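Local coordinates for aminotransferase class-III (Ochrobactrum anthropi, PDB 5GHG), which probably transfers amino groups between amines and keto acids or ketones as an omega-transaminase, using a pyridoxal-phosphate-derived cofactor held here in its pyridoxamine form, at residues Cys183-Arg188 with Gly382-Thr387. The protein carries 1 engineered substitution. Sequence-based numbering, arbitrary orientation.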
ATOM      1  N   CYS B 183       0.396   1.405  27.098  1.00  5.08           N
ATOM      2  CA  CYS B 183      -0.462   2.456  26.542  1.00  5.39           C
ATOM      3  C   CYS B 183      -0.558   3.626  27.529  1.00  4.56           C
ATOM      4  O   CYS B 183      -0.933   3.411  28.683  1.00  6.33           O
ATOM      5  CB  CYS B 183      -1.858   1.922  26.263  1.00  6.40           C
ATOM      6  SG  CYS B 183      -2.974   3.216  25.676  1.00 13.48           S
ATOM      7  N   PRO B 184      -0.276   4.885  27.093  1.00  4.37           N
ATOM      8  CA  PRO B 184      -0.348   6.034  28.012  1.00  5.32           C
ATOM      9  C   PRO B 184      -1.757   6.580  28.189  1.00  4.38           C
ATOM     10  O   PRO B 184      -2.027   7.752  27.940  1.00  7.55           O
ATOM     11  CB  PRO B 184       0.609   7.046  27.361  1.00  5.66           C
ATOM     12  CG  PRO B 184       0.557   6.735  25.916  1.00  8.46           C
ATOM     13  CD  PRO B 184       0.266   5.265  25.773  1.00  7.04           C
ATOM     14  N   HIS B 185      -2.682   5.721  28.628  1.00  3.98           N
ATOM     15  CA  HIS B 185      -4.082   6.110  28.821  1.00  4.11           C
ATOM     16  C   HIS B 185      -4.393   6.129  30.315  1.00  3.49           C
ATOM     17  O   HIS B 185      -4.691   5.092  30.905  1.00  3.56           O
ATOM     18  CB  HIS B 185      -5.042   5.168  28.097  1.00  4.22           C
ATOM     19  CG  HIS B 185      -6.461   5.668  28.089  1.00  5.03           C
ATOM     20  ND1 HIS B 185      -7.524   4.878  27.730  1.00  4.32           N
ATOM     21  CD2 HIS B 185      -6.984   6.875  28.410  1.00  5.47           C
ATOM     22  CE1 HIS B 185      -8.639   5.576  27.812  1.00  6.61           C
ATOM     23  NE2 HIS B 185      -8.340   6.791  28.221  1.00  5.58           N
ATOM     24  N   PHE B 186      -4.339   7.318  30.912  1.00  4.37           N
ATOM     25  CA  PHE B 186      -4.436   7.435  32.367  1.00  5.05           C
ATOM     26  C   PHE B 186      -5.767   6.883  32.886  1.00  6.54           C
ATOM     27  O   PHE B 186      -5.805   6.159  33.889  1.00  5.28           O
ATOM     28  CB  PHE B 186      -4.239   8.895  32.767  1.00  6.93           C
ATOM     29  CG  PHE B 186      -4.308   9.143  34.245  1.00  8.14           C
ATOM     30  CD1 PHE B 186      -3.473   8.471  35.118  1.00  6.58           C
ATOM     31  CD2 PHE B 186      -5.192  10.093  34.752  1.00 10.67           C
ATOM     32  CE1 PHE B 186      -3.525   8.714  36.489  1.00  8.71           C
ATOM     33  CE2 PHE B 186      -5.248  10.348  36.130  1.00 10.50           C
ATOM     34  CZ  PHE B 186      -4.409   9.645  36.994  1.00  8.38           C
ATOM     35  N   TYR B 187      -6.862   7.197  32.199  1.00  6.08           N
ATOM     36  CA  TYR B 187      -8.181   6.734  32.630  1.00  7.13           C
ATOM     37  C   TYR B 187      -8.262   5.215  32.720  1.00  6.36           C
ATOM     38  O   TYR B 187      -8.951   4.676  33.591  1.00  6.27           O
ATOM     39  CB  TYR B 187      -9.242   7.276  31.653  1.00  5.89           C
ATOM     40  CG  TYR B 187     -10.665   6.825  31.934  1.00  8.15           C
ATOM     41  CD1 TYR B 187     -11.358   7.305  33.039  1.00  9.07           C
ATOM     42  CD2 TYR B 187     -11.326   5.963  31.068  1.00  6.74           C
ATOM     43  CE1 TYR B 187     -12.675   6.909  33.290  1.00  7.57           C
ATOM     44  CE2 TYR B 187     -12.637   5.565  31.310  1.00  7.66           C
ATOM     45  CZ  TYR B 187     -13.304   6.041  32.419  1.00  8.04           C
ATOM     46  OH  TYR B 187     -14.596   5.652  32.671  1.00  8.08           O
ATOM     47  N   ARG B 188      -7.608   4.510  31.806  1.00  5.32           N
ATOM     48  CA  ARG B 188      -7.677   3.049  31.789  1.00  6.00           C
ATOM     49  C   ARG B 188      -6.484   2.356  32.444  1.00  8.54           C
ATOM     50  O   ARG B 188      -6.555   1.164  32.718  1.00  9.38           O
ATOM     51  CB  ARG B 188      -7.815   2.544  30.343  1.00  8.40           C
ATOM     52  CG  ARG B 188      -9.232   2.709  29.758  1.00  8.72           C
ATOM     53  CD  ARG B 188     -10.198   1.745  30.425  1.00 11.30           C
ATOM     54  NE  ARG B 188     -11.595   2.067  30.155  1.00 10.71           N
ATOM     55  CZ  ARG B 188     -12.627   1.517  30.810  1.00 11.10           C
ATOM     56  NH1 ARG B 188     -12.398   0.625  31.758  1.00  8.93           N
ATOM     57  NH2 ARG B 188     -13.871   1.870  30.528  1.00  8.57           N
ATOM     58  N   GLY B 382     -12.282  12.061  21.860  1.00  3.94           N
ATOM     59  CA  GLY B 382     -12.973  10.814  22.106  1.00  4.51           C
ATOM     60  C   GLY B 382     -13.845  10.933  23.330  1.00  3.71           C
ATOM     61  O   GLY B 382     -13.484  11.599  24.299  1.00  4.06           O
ATOM     62  N   VAL B 383     -15.004  10.302  23.269  1.00  4.23           N
ATOM     63  CA  VAL B 383     -15.963  10.270  24.372  1.00  3.05           C
ATOM     64  C   VAL B 383     -16.169   8.815  24.732  1.00  3.88           C
ATOM     65  O   VAL B 383     -16.780   8.060  23.965  1.00  3.27           O
ATOM     66  CB  VAL B 383     -17.295  10.965  23.998  1.00  3.34           C
ATOM     67  CG1 VAL B 383     -18.285  10.886  25.142  1.00  2.91           C
ATOM     68  CG2 VAL B 383     -17.058  12.421  23.621  1.00  3.52           C
ATOM     69  N   GLU B 384     -15.627   8.393  25.871  1.00  4.36           N
ATOM     70  CA  GLU B 384     -15.706   6.991  26.268  1.00  4.32           C
ATOM     71  C   GLU B 384     -16.931   6.767  27.136  1.00  5.49           C
ATOM     72  O   GLU B 384     -17.123   7.454  28.146  1.00  5.36           O
ATOM     73  CB  GLU B 384     -14.443   6.532  27.002  1.00  4.65           C
ATOM     74  CG  GLU B 384     -14.462   5.041  27.304  1.00  4.21           C
ATOM     75  CD  GLU B 384     -13.101   4.458  27.653  1.00  6.59           C
ATOM     76  OE1 GLU B 384     -12.090   5.150  27.445  1.00  9.42           O
ATOM     77  OE2 GLU B 384     -13.050   3.302  28.141  1.00  8.40           O
ATOM     78  N   LEU B 385     -17.750   5.800  26.740  1.00  5.05           N
ATOM     79  CA  LEU B 385     -19.037   5.542  27.363  1.00  5.41           C
ATOM     80  C   LEU B 385     -18.954   4.385  28.348  1.00  4.60           C
ATOM     81  O   LEU B 385     -18.244   3.396  28.106  1.00  4.42           O
ATOM     82  CB  LEU B 385     -20.092   5.235  26.292  1.00  5.02           C
ATOM     83  CG  LEU B 385     -20.256   6.295  25.208  1.00  5.60           C
ATOM     84  CD1 LEU B 385     -21.324   5.883  24.213  1.00  7.23           C
ATOM     85  CD2 LEU B 385     -20.572   7.668  25.815  1.00  5.40           C
ATOM     86  N   VAL B 386     -19.707   4.499  29.436  1.00  5.72           N
ATOM     87  CA  VAL B 386     -19.798   3.472  30.476  1.00  7.27           C
ATOM     88  C   VAL B 386     -21.221   3.516  31.027  1.00  8.10           C
ATOM     89  O   VAL B 386     -21.923   4.511  30.883  1.00  8.44           O
ATOM     90  CB  VAL B 386     -18.779   3.719  31.621  1.00  7.07           C
ATOM     91  CG1 VAL B 386     -17.350   3.672  31.104  1.00  6.09           C
ATOM     92  CG2 VAL B 386     -19.032   5.058  32.268  1.00  9.48           C
ATOM     93  N   THR B 387     -21.643   2.430  31.672  1.00 11.22           N
ATOM     94  CA  THR B 387     -22.876   2.479  32.464  1.00 12.95           C
ATOM     95  C   THR B 387     -22.637   2.523  33.963  1.00 13.67           C
ATOM     96  O   THR B 387     -23.549   2.877  34.709  1.00 14.65           O
ATOM     97  CB  THR B 387     -23.796   1.289  32.145  1.00 16.08           C
ATOM     98  OG1 THR B 387     -23.073   0.061  32.267  1.00 17.35           O
ATOM     99  CG2 THR B 387     -24.338   1.411  30.733  1.00 14.27           C
TER
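Both hydrogen bonds between Cys183-Arg188 and Gly382-Thr387 end on one carboxylate, that of Glu384. With CG anti to its backbone N and the chain extended beyond, Glu384 reaches off its strand toward the short helix. Arg188 makes a salt bridge to it side-on, two nitrogens hydrogen-bonded to a single oxygen: NE lies 2.8 Å and NH2 2.9 Å from Glu384 OE2. The two N-H bonds belong to one rigid guanidinium and run roughly parallel, so they must bend to converge on one atom, with N-H...O angles of 145° and 136°. OE2 lies close to the guanidinium plane, whereas the nitrogens approach it from above the carboxylate plane; a bend of the arginine at chi2 helps bring them there.

The other oxygen faces the buried side. His185 and Glu384 meet tip to tip, Glu384 OE1 sitting 3.5 Å from His185 CE1 in the plane of the ring, a contact through carbon. The imidazole nitrogens are bonded elsewhere, ND1 to Arg149 and NE2 to Glu373, while Arg375 forms a salt bridge with OE1. Two arginines thus serve the two oxygens, which would be expected to keep Glu384 ionised. Tyr187 crosses Glu384 obliquely, with ring and carboxylate planes 80° apart and CE2 3.8 Å from Glu384 CD.

Packing is looser at Val386, whose CG1 touches Tyr187 OH at 3.7 Å and Arg188 NH2 at 4.0 Å. Arg188 is the exposed residue, on the solvent side. Lys392 borders it, receiving a hydrogen bond from Arg188 NH2 at its carbonyl and making a cation-pi contact with Tyr187. The whole contact buries 193 Å².

It joins helix 186-189, which follows edge strand 178-181 of one seven-stranded sheet, to strand 380-385 of the other, between strands 371-377 and 422-425, with Leu385 turned away onto helices 400-411 and 433-455.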